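Side-chain contacts in CalG4 (Micromonospora echinospora, PDB 3IA7), which is a GT-B-fold protein of the erythromycin biosynthesis protein CIII-like family, with two Rossmann-like halves each built round a parallel beta sheet: residues G16-S21 and I35-T40; A29-R34 and G385-A390; P103-Y108 and A395-V400. All blocks are in the same frame, centred on the assembly; numbering follows the deposited sequence.

In the fold
From the N terminus, strand 6-10 leads into helix 15-30, and contact 1 ties that helix to strand 34-39, closing a local beta-alpha-beta unit. Contact 2 opens at the end of the same helix, before contact 1 has closed, so the two cross; it waits some 350 residues, through the rest of the first sheet and the whole of the second, until helix 385-400 returns. Contact 3 starts later, at strand 105-109, in series with contact 1, and closes on the far end of the returning helix, so it crosses contact 2. Contacts 2 and 3, with centres about 12 Å apart, thus seat one C-terminal helix against the N-terminal sheet and its helix.

Contact 1. Residues G16-S21 and I35-T40; sequences GHVYPS and ITYVTT
Ser21 and Tyr37 join the helix and second strand of the beta-alpha-beta unit made by strand 6-10, helix 15-30 and strand 34-39. Tyr37 OH donates a hydrogen bond to Ser21 OG over 2.7 Å, and Ser21 OG lies in the plane of the Tyr37 ring, at the edge that carries the hydroxyl. Tyrosine suits this place because its long side chain spans the gap between the strand and the helix, whose axes come no nearer than 11.4 Å, and brings a polar atom to the far side. The Tyr37 CG stands anti to the backbone N (chi1 -165°), which directs the ring at the helix.

Serine, in turn, can both accept and donate. Its OG sits between the backbone N and the carbonyl carbon and donates its own hydrogen to the preceding turn: Ser21 OG to Val18 O is a short bond of 2.5 Å, lying in the carbonyl plane on a lone pair. The Ser21 N reaches the same oxygen only weakly, next to the kink where Pro20 has no N-H to offer. The result is a short chain of hydrogen bonds from phenol to hydroxyl to carbonyl in a buried place, and Asn11 ND2 also bonds to Tyr37 OH.

In this Rossmann-like crossover the helix runs nearly antiparallel to the strand, at 164°. Val18 packs against the hydroxyl end of Tyr37, its CA 3.9 Å from Tyr37 OH and its two methyls slightly farther, both facing the hydroxyl from the same side. Val47 of helix 41-49 packs on both Val18 and Tyr37. Further along, Val18 CG2 approaches Thr39 OG1 at 4.4 Å, a loose touch, and the Thr39 side chain lies about 9 Å from a bound calcium ion, whose site includes Leu42 and Glu46.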
loop_
_atom_site.group_PDB
_atom_site.type_symbol
_atom_site.label_atom_id
_atom_site.label_comp_id
_atom_site.label_asym_id
_atom_site.label_seq_id
_atom_site.Cartn_x
_atom_site.Cartn_y
_atom_site.Cartn_z
ATOM N N GLY A 16 6.517 -12.988 -4.197
ATOM C CA GLY A 16 5.174 -13.548 -4.216
ATOM C C GLY A 16 4.774 -14.213 -2.905
ATOM O O GLY A 16 3.589 -14.370 -2.631
ATOM N N HIS A 17 5.761 -14.607 -2.107
ATOM C CA HIS A 17 5.532 -15.261 -0.825
ATOM C C HIS A 17 5.630 -14.238 0.288
ATOM O O HIS A 17 4.812 -14.252 1.213
ATOM C CB HIS A 17 6.564 -16.369 -0.607
ATOM C CG HIS A 17 6.345 -17.541 -1.513
ATOM N ND1 HIS A 17 5.519 -18.590 -1.174
ATOM C CD2 HIS A 17 6.769 -17.785 -2.775
ATOM C CE1 HIS A 17 5.467 -19.451 -2.181
ATOM N NE2 HIS A 17 6.235 -18.996 -3.153
ATOM N N VAL A 18 6.562 -13.300 0.155
ATOM C CA VAL A 18 6.794 -12.356 1.246
ATOM C C VAL A 18 5.707 -11.268 1.286
ATOM O O VAL A 18 5.132 -10.990 2.350
ATOM C CB VAL A 18 8.262 -11.803 1.182
ATOM C CG1 VAL A 18 8.480 -10.600 2.078
ATOM C CG2 VAL A 18 9.267 -12.916 1.554
ATOM N N TYR A 19 5.419 -10.672 0.137
ATOM C CA TYR A 19 4.609 -9.435 0.108
ATOM C C TYR A 19 3.199 -9.573 0.710
ATOM O O TYR A 19 2.848 -8.769 1.576
ATOM C CB TYR A 19 4.614 -8.749 -1.272
ATOM C CG TYR A 19 3.564 -7.631 -1.367
ATOM C CD1 TYR A 19 3.868 -6.314 -0.965
ATOM C CD2 TYR A 19 2.252 -7.899 -1.842
ATOM C CE1 TYR A 19 2.901 -5.276 -1.041
ATOM C CE2 TYR A 19 1.279 -6.862 -1.927
ATOM C CZ TYR A 19 1.614 -5.563 -1.523
ATOM O OH TYR A 19 0.657 -4.551 -1.591
ATOM N N PRO A 20 2.434 -10.608 0.323
ATOM C CA PRO A 20 1.092 -10.737 0.888
ATOM C C PRO A 20 1.058 -10.862 2.446
ATOM O O PRO A 20 0.123 -10.390 3.054
ATOM C CB PRO A 20 0.561 -12.014 0.227
ATOM C CG PRO A 20 1.362 -12.155 -1.035
ATOM C CD PRO A 20 2.727 -11.701 -0.630
ATOM N N SER A 21 2.100 -11.415 3.037
ATOM C CA SER A 21 2.250 -11.648 4.515
ATOM C C SER A 21 2.472 -10.333 5.263
ATOM O O SER A 21 2.201 -10.252 6.452
ATOM C CB SER A 21 3.483 -12.556 4.821
ATOM O OG SER A 21 4.808 -11.896 4.706
ATOM N N ILE A 35 7.208 -9.628 16.689
ATOM C CA ILE A 35 7.265 -10.439 15.490
ATOM C C ILE A 35 8.701 -10.739 15.085
ATOM O O ILE A 35 9.549 -9.827 14.971
ATOM C CB ILE A 35 6.546 -9.769 14.270
ATOM C CG1 ILE A 35 5.219 -9.094 14.679
ATOM C CG2 ILE A 35 6.441 -10.806 13.069
ATOM C CD1 ILE A 35 4.147 -10.141 15.243
ATOM N N THR A 36 9.000 -12.030 14.931
ATOM C CA THR A 36 10.278 -12.455 14.421
ATOM C C THR A 36 9.971 -13.095 13.068
ATOM O O THR A 36 8.941 -13.760 12.926
ATOM C CB THR A 36 10.924 -13.468 15.376
ATOM O OG1 THR A 36 11.156 -12.840 16.661
ATOM C CG2 THR A 36 12.266 -13.989 14.818
ATOM N N TYR A 37 10.853 -12.926 12.096
ATOM C CA TYR A 37 10.500 -13.290 10.744
ATOM C C TYR A 37 11.743 -13.901 10.078
ATOM O O TYR A 37 12.799 -13.233 9.992
ATOM C CB TYR A 37 9.987 -12.040 9.983
ATOM C CG TYR A 37 9.244 -12.341 8.663
ATOM C CD1 TYR A 37 7.912 -11.987 8.503
ATOM C CD2 TYR A 37 9.908 -12.890 7.564
ATOM C CE1 TYR A 37 7.232 -12.232 7.320
ATOM C CE2 TYR A 37 9.227 -13.162 6.348
ATOM C CZ TYR A 37 7.872 -12.832 6.256
ATOM O OH TYR A 37 7.192 -13.027 5.065
ATOM N N VAL A 38 11.603 -15.161 9.627
ATOM C CA VAL A 38 12.696 -15.848 8.933
ATOM C C VAL A 38 12.688 -15.525 7.433
ATOM O O VAL A 38 11.699 -15.813 6.686
ATOM C CB VAL A 38 12.652 -17.398 9.172
ATOM C CG1 VAL A 38 13.855 -18.136 8.493
ATOM C CG2 VAL A 38 12.544 -17.735 10.712
ATOM N N THR A 39 13.801 -14.949 6.979
ATOM C CA THR A 39 13.934 -14.584 5.586
ATOM C C THR A 39 15.405 -14.488 5.166
ATOM O O THR A 39 16.289 -14.855 5.933
ATOM C CB THR A 39 13.158 -13.272 5.241
ATOM O OG1 THR A 39 13.066 -13.151 3.808
ATOM C CG2 THR A 39 13.873 -12.008 5.922
ATOM N N THR A 40 15.662 -14.069 3.929
ATOM C CA THR A 40 17.020 -13.952 3.442
ATOM C C THR A 40 17.446 -12.483 3.440
ATOM O O THR A 40 16.595 -11.606 3.619
ATOM C CB THR A 40 17.137 -14.496 1.996
ATOM O OG1 THR A 40 16.285 -13.741 1.103
ATOM C CG2 THR A 40 16.837 -15.981 1.938
#

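Contact 2. Residues A29-R34 and G385-A390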
loop_
_atom_site.group_PDB
_atom_site.type_symbol
_atom_site.label_atom_id
_atom_site.label_comp_id
_atom_site.label_asym_id
_atom_site.label_seq_id
_atom_site.Cartn_x
_atom_site.Cartn_y
_atom_site.Cartn_z
ATOM N N ALA A 29 2.141 -6.322 14.710
ATOM C CA ALA A 29 3.096 -5.419 15.361
ATOM C C ALA A 29 2.369 -4.183 15.931
ATOM O O ALA A 29 2.692 -3.721 17.044
ATOM C CB ALA A 29 4.227 -5.010 14.345
ATOM N N ARG A 30 1.426 -3.606 15.181
ATOM C CA ARG A 30 0.636 -2.468 15.667
ATOM C C ARG A 30 -0.094 -2.798 16.952
ATOM O O ARG A 30 -0.310 -1.931 17.761
ATOM C CB ARG A 30 -0.439 -1.995 14.678
ATOM C CG ARG A 30 0.119 -1.301 13.518
ATOM C CD ARG A 30 -0.943 -0.579 12.725
ATOM N NE ARG A 30 -0.296 -0.175 11.494
ATOM C CZ ARG A 30 -0.329 -0.883 10.362
ATOM N NH1 ARG A 30 -1.050 -1.979 10.283
ATOM N NH2 ARG A 30 0.326 -0.459 9.279
ATOM N N ARG A 31 -0.542 -4.039 17.060
ATOM C CA ARG A 31 -1.235 -4.496 18.218
ATOM C C ARG A 31 -0.318 -4.839 19.377
ATOM O O ARG A 31 -0.792 -5.345 20.392
ATOM C CB ARG A 31 -2.170 -5.655 17.859
ATOM C CG ARG A 31 -3.170 -5.239 16.764
ATOM C CD ARG A 31 -4.110 -6.379 16.333
ATOM N NE ARG A 31 -4.978 -5.928 15.240
ATOM C CZ ARG A 31 -6.145 -6.468 14.917
ATOM N NH1 ARG A 31 -6.610 -7.533 15.573
ATOM N NH2 ARG A 31 -6.814 -5.980 13.879
ATOM N N GLY A 32 0.979 -4.567 19.259
ATOM C CA GLY A 32 1.887 -4.781 20.411
ATOM C C GLY A 32 2.650 -6.116 20.424
ATOM O O GLY A 32 3.482 -6.327 21.307
ATOM N N HIS A 33 2.380 -6.994 19.456
ATOM C CA HIS A 33 3.058 -8.302 19.348
ATOM C C HIS A 33 4.494 -8.187 18.860
ATOM O O HIS A 33 4.809 -7.340 18.020
ATOM C CB HIS A 33 2.241 -9.278 18.495
ATOM C CG HIS A 33 0.833 -9.435 18.989
ATOM N ND1 HIS A 33 0.551 -9.836 20.277
ATOM C CD2 HIS A 33 -0.360 -9.121 18.422
ATOM C CE1 HIS A 33 -0.757 -9.816 20.465
ATOM N NE2 HIS A 33 -1.331 -9.412 19.347
ATOM N N ARG A 34 5.355 -9.014 19.434
ATOM C CA ARG A 34 6.753 -9.140 19.026
ATOM C C ARG A 34 6.801 -10.123 17.855
ATOM O O ARG A 34 6.422 -11.315 18.003
ATOM C CB ARG A 34 7.575 -9.710 20.186
ATOM C CG ARG A 34 9.035 -9.932 19.788
ATOM C CD ARG A 34 9.837 -10.561 20.907
ATOM N NE ARG A 34 11.163 -10.910 20.393
ATOM C CZ ARG A 34 12.036 -11.668 21.049
ATOM N NH1 ARG A 34 11.704 -12.210 22.221
ATOM N NH2 ARG A 34 13.232 -11.897 20.517
ATOM N N GLY A 385 -9.119 -8.221 4.785
ATOM C CA GLY A 385 -7.760 -7.689 4.695
ATOM C C GLY A 385 -6.975 -7.971 5.944
ATOM O O GLY A 385 -7.347 -8.861 6.740
ATOM N N PRO A 386 -5.838 -7.261 6.109
ATOM C CA PRO A 386 -4.975 -7.535 7.256
ATOM C C PRO A 386 -5.645 -7.351 8.614
ATOM O O PRO A 386 -5.268 -8.043 9.553
ATOM C CB PRO A 386 -3.876 -6.477 7.134
ATOM C CG PRO A 386 -3.847 -6.167 5.694
ATOM C CD PRO A 386 -5.255 -6.255 5.198
ATOM N N ALA A 387 -6.603 -6.417 8.745
ATOM C CA ALA A 387 -7.246 -6.249 10.059
ATOM C C ALA A 387 -8.016 -7.508 10.472
ATOM O O ALA A 387 -8.006 -7.905 11.637
ATOM C CB ALA A 387 -8.113 -4.983 10.121
ATOM N N ARG A 388 -8.683 -8.103 9.494
ATOM C CA ARG A 388 -9.402 -9.325 9.715
ATOM C C ARG A 388 -8.446 -10.466 9.948
ATOM O O ARG A 388 -8.693 -11.326 10.804
ATOM C CB ARG A 388 -10.216 -9.709 8.481
ATOM C CG ARG A 388 -10.992 -11.016 8.747
ATOM C CD ARG A 388 -11.716 -11.487 7.495
ATOM N NE ARG A 388 -12.300 -12.821 7.715
ATOM C CZ ARG A 388 -12.783 -13.601 6.760
ATOM N NH1 ARG A 388 -12.765 -13.188 5.490
ATOM N NH2 ARG A 388 -13.246 -14.796 7.088
ATOM N N ALA A 389 -7.381 -10.502 9.174
ATOM C CA ALA A 389 -6.376 -11.562 9.332
ATOM C C ALA A 389 -5.777 -11.561 10.763
ATOM O O ALA A 389 -5.663 -12.634 11.400
ATOM C CB ALA A 389 -5.309 -11.404 8.274
ATOM N N ALA A 390 -5.490 -10.364 11.289
ATOM C CA ALA A 390 -4.983 -10.180 12.676
ATOM C C ALA A 390 -6.050 -10.581 13.713
ATOM O O ALA A 390 -5.727 -11.193 14.724
ATOM C CB ALA A 390 -4.521 -8.764 12.890
#
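Arg31 lays its guanidinium group flat over the methyl of Ala390, and these two residues supply most of the surface that the contact buries. Ala390 CB stands 3.4 Å above the guanidinium plane, over its centre, and its distance to Arg31 CZ is 3.5 Å. The small alanine side chain suits the place, since it lets a broad planar cation rest close to the helix surface.

With chi1 at -57° the Arg31 side chain leaves toward helix 385-400, and its extended run from CG to NE carries the guanidinium across to it. There Arg31 NH2 makes a weak hydrogen bond to Ala387 O at 3.2 Å, bent to 123° and oblique to the guanidinium plane. Ala387 contributes little else, its CB lying 4.1 Å from Arg31 NH2.

The stronger hold on the cation is ionic. Arg31 NH1 forms salt bridges with Asp391 and Glu394, and Arg31 NE with Glu27, so acids of both helices balance the charge and fix how the group is turned. The backbone just after Arg31 turns off in a Schellman motif that ends helix 15-30: Gly32, at positive phi, is the C-prime residue, with Gly32 N bonded to Ala29 O and His33 N to Leu28 O. Glycine takes that conformation readily, because a side chain there would press on the preceding carbonyl.

In GT-B proteins the C-terminal helix commonly crosses back onto the N-terminal domain, and this contact has that form. Ala390 also packs on Glu27 and Leu28 of helix 15-30, and Ala389 on Leu24, while His33 sits on Ile7 of strand 6-10. Ala387 meets Ala387 of the second subunit, and Ala29 meets Leu381 of that subunit, so both helices take part in the contact with the second subunit.

Contact 3. Residues P103-Y108 and A395-V400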
loop_
_atom_site.group_PDB
_atom_site.type_symbol
_atom_site.label_atom_id
_atom_site.label_comp_id
_atom_site.label_asym_id
_atom_site.label_seq_id
_atom_site.Cartn_x
_atom_site.Cartn_y
_atom_site.Cartn_z
ATOM N N PRO A 103 8.903 -19.136 20.357
ATOM C CA PRO A 103 7.827 -18.157 20.302
ATOM C C PRO A 103 6.518 -18.780 20.810
ATOM O O PRO A 103 6.443 -19.982 20.973
ATOM C CB PRO A 103 7.722 -17.854 18.793
ATOM C CG PRO A 103 8.064 -19.169 18.107
ATOM C CD PRO A 103 9.240 -19.676 19.010
ATOM N N ASP A 104 5.476 -17.978 20.958
ATOM C CA ASP A 104 4.131 -18.447 21.363
ATOM C C ASP A 104 3.319 -19.043 20.201
ATOM O O ASP A 104 2.393 -19.818 20.403
ATOM C CB ASP A 104 3.356 -17.247 21.877
ATOM C CG ASP A 104 3.999 -16.626 23.088
ATOM O OD1 ASP A 104 4.584 -17.371 23.891
ATOM O OD2 ASP A 104 3.936 -15.391 23.222
ATOM N N LEU A 105 3.660 -18.645 18.983
ATOM C CA LEU A 105 2.873 -19.045 17.798
ATOM C C LEU A 105 3.787 -19.098 16.557
ATOM O O LEU A 105 4.630 -18.220 16.423
ATOM C CB LEU A 105 1.762 -18.017 17.559
ATOM C CG LEU A 105 0.942 -18.274 16.297
ATOM C CD1 LEU A 105 0.042 -19.555 16.457
ATOM C CD2 LEU A 105 0.129 -16.990 15.939
ATOM N N VAL A 106 3.633 -20.110 15.689
ATOM C CA VAL A 106 4.394 -20.231 14.430
ATOM C C VAL A 106 3.439 -19.904 13.286
ATOM O O VAL A 106 2.343 -20.500 13.168
ATOM C CB VAL A 106 4.963 -21.686 14.268
ATOM C CG1 VAL A 106 5.654 -21.913 12.897
ATOM C CG2 VAL A 106 5.945 -22.003 15.443
ATOM N N VAL A 107 3.763 -18.917 12.493
ATOM C CA VAL A 107 2.900 -18.603 11.351
ATOM C C VAL A 107 3.795 -18.952 10.167
ATOM O O VAL A 107 4.896 -18.400 10.049
ATOM C CB VAL A 107 2.520 -17.116 11.345
ATOM C CG1 VAL A 107 1.685 -16.783 10.075
ATOM C CG2 VAL A 107 1.717 -16.743 12.616
ATOM N N TYR A 108 3.379 -19.867 9.321
ATOM C CA TYR A 108 4.227 -20.254 8.177
ATOM C C TYR A 108 3.483 -20.129 6.856
ATOM O O TYR A 108 2.267 -20.440 6.731
ATOM C CB TYR A 108 4.717 -21.705 8.342
ATOM C CG TYR A 108 3.573 -22.747 8.419
ATOM C CD1 TYR A 108 3.121 -23.400 7.246
ATOM C CD2 TYR A 108 2.988 -23.111 9.635
ATOM C CE1 TYR A 108 2.080 -24.334 7.287
ATOM C CE2 TYR A 108 1.912 -24.120 9.682
ATOM C CZ TYR A 108 1.493 -24.701 8.464
ATOM O OH TYR A 108 0.492 -25.662 8.430
ATOM N N ALA A 395 -7.878 -14.291 17.761
ATOM C CA ALA A 395 -8.964 -15.171 18.208
ATOM C C ALA A 395 -8.520 -16.647 18.330
ATOM O O ALA A 395 -8.903 -17.326 19.272
ATOM C CB ALA A 395 -10.202 -15.061 17.271
ATOM N N TYR A 396 -7.722 -17.123 17.372
ATOM C CA TYR A 396 -7.192 -18.487 17.366
ATOM C C TYR A 396 -6.339 -18.670 18.601
ATOM O O TYR A 396 -6.504 -19.641 19.347
ATOM C CB TYR A 396 -6.402 -18.704 16.059
ATOM C CG TYR A 396 -5.709 -20.041 15.846
ATOM C CD1 TYR A 396 -6.427 -21.257 15.802
ATOM C CD2 TYR A 396 -4.342 -20.081 15.687
ATOM C CE1 TYR A 396 -5.783 -22.457 15.582
ATOM C CE2 TYR A 396 -3.685 -21.274 15.463
ATOM C CZ TYR A 396 -4.402 -22.455 15.404
ATOM O OH TYR A 396 -3.736 -23.624 15.108
ATOM N N LEU A 397 -5.471 -17.705 18.870
ATOM C CA LEU A 397 -4.667 -17.727 20.110
ATOM C C LEU A 397 -5.510 -17.780 21.373
ATOM O O LEU A 397 -5.219 -18.563 22.267
ATOM C CB LEU A 397 -3.729 -16.538 20.158
ATOM C CG LEU A 397 -2.488 -16.589 19.271
ATOM C CD1 LEU A 397 -1.743 -15.259 19.448
ATOM C CD2 LEU A 397 -1.568 -17.737 19.665
ATOM N N GLY A 398 -6.567 -16.971 21.419
ATOM C CA GLY A 398 -7.536 -16.989 22.499
ATOM C C GLY A 398 -8.092 -18.378 22.722
ATOM O O GLY A 398 -8.289 -18.771 23.867
ATOM N N ARG A 399 -8.370 -19.123 21.645
ATOM C CA ARG A 399 -8.915 -20.475 21.788
ATOM C C ARG A 399 -7.864 -21.500 22.197
ATOM O O ARG A 399 -8.087 -22.293 23.114
ATOM C CB ARG A 399 -9.602 -20.982 20.514
ATOM C CG ARG A 399 -10.727 -20.113 19.972
ATOM C CD ARG A 399 -11.380 -20.732 18.725
ATOM N NE ARG A 399 -10.567 -20.702 17.491
ATOM C CZ ARG A 399 -10.622 -19.745 16.571
ATOM N NH1 ARG A 399 -11.440 -18.708 16.744
ATOM N NH2 ARG A 399 -9.867 -19.820 15.473
ATOM N N VAL A 400 -6.732 -21.508 21.493
ATOM C CA VAL A 400 -5.811 -22.644 21.580
ATOM C C VAL A 400 -4.582 -22.406 22.454
ATOM O O VAL A 400 -3.899 -23.353 22.824
ATOM C CB VAL A 400 -5.364 -23.134 20.174
ATOM C CG1 VAL A 400 -6.578 -23.526 19.332
ATOM C CG2 VAL A 400 -4.480 -22.083 19.464
#
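The Tyr396 ring turns its edge to Leu105 and one of its faces to a neighbour on its own helix. At the edge, near the ring plane, Leu105 CD1 lies 4.2 Å from Tyr396 CE2. Over that face, and over its centre, sits Val400 CG2, 3.9 Å above the plane and one helical turn further on.

Beside the ring, Leu397 pushes a single methyl into the leucine of the strand. Its CD2 is 4.0 Å from both Leu105 CB and Leu105 CD1, and 4.2 Å from Leu105 CD2, so it nestles against the whole branch; the two side chains cross obliquely. The Leu105 CG is anti to the backbone N (chi1 176°), which carries both of its methyls out from the sheet to meet the helix.

Strand 105-109 lies inside the parallel N-terminal sheet between 6-10 and 127-131, and helix 385-400 covers it here. Val128 of the next strand touches both Leu105 and Tyr396, extending the apolar patch.

No hydrogen bond links the two segments: leucines and a ring edge fit by shape in a buried spot, and the polar end of Tyr396 is served instead by a hydrogen bond from its OH to Ala127 O. Dispersion and the exclusion of water therefore carry the contact itself, while that bond satisfies the hydroxyl and helps to hold the ring in place.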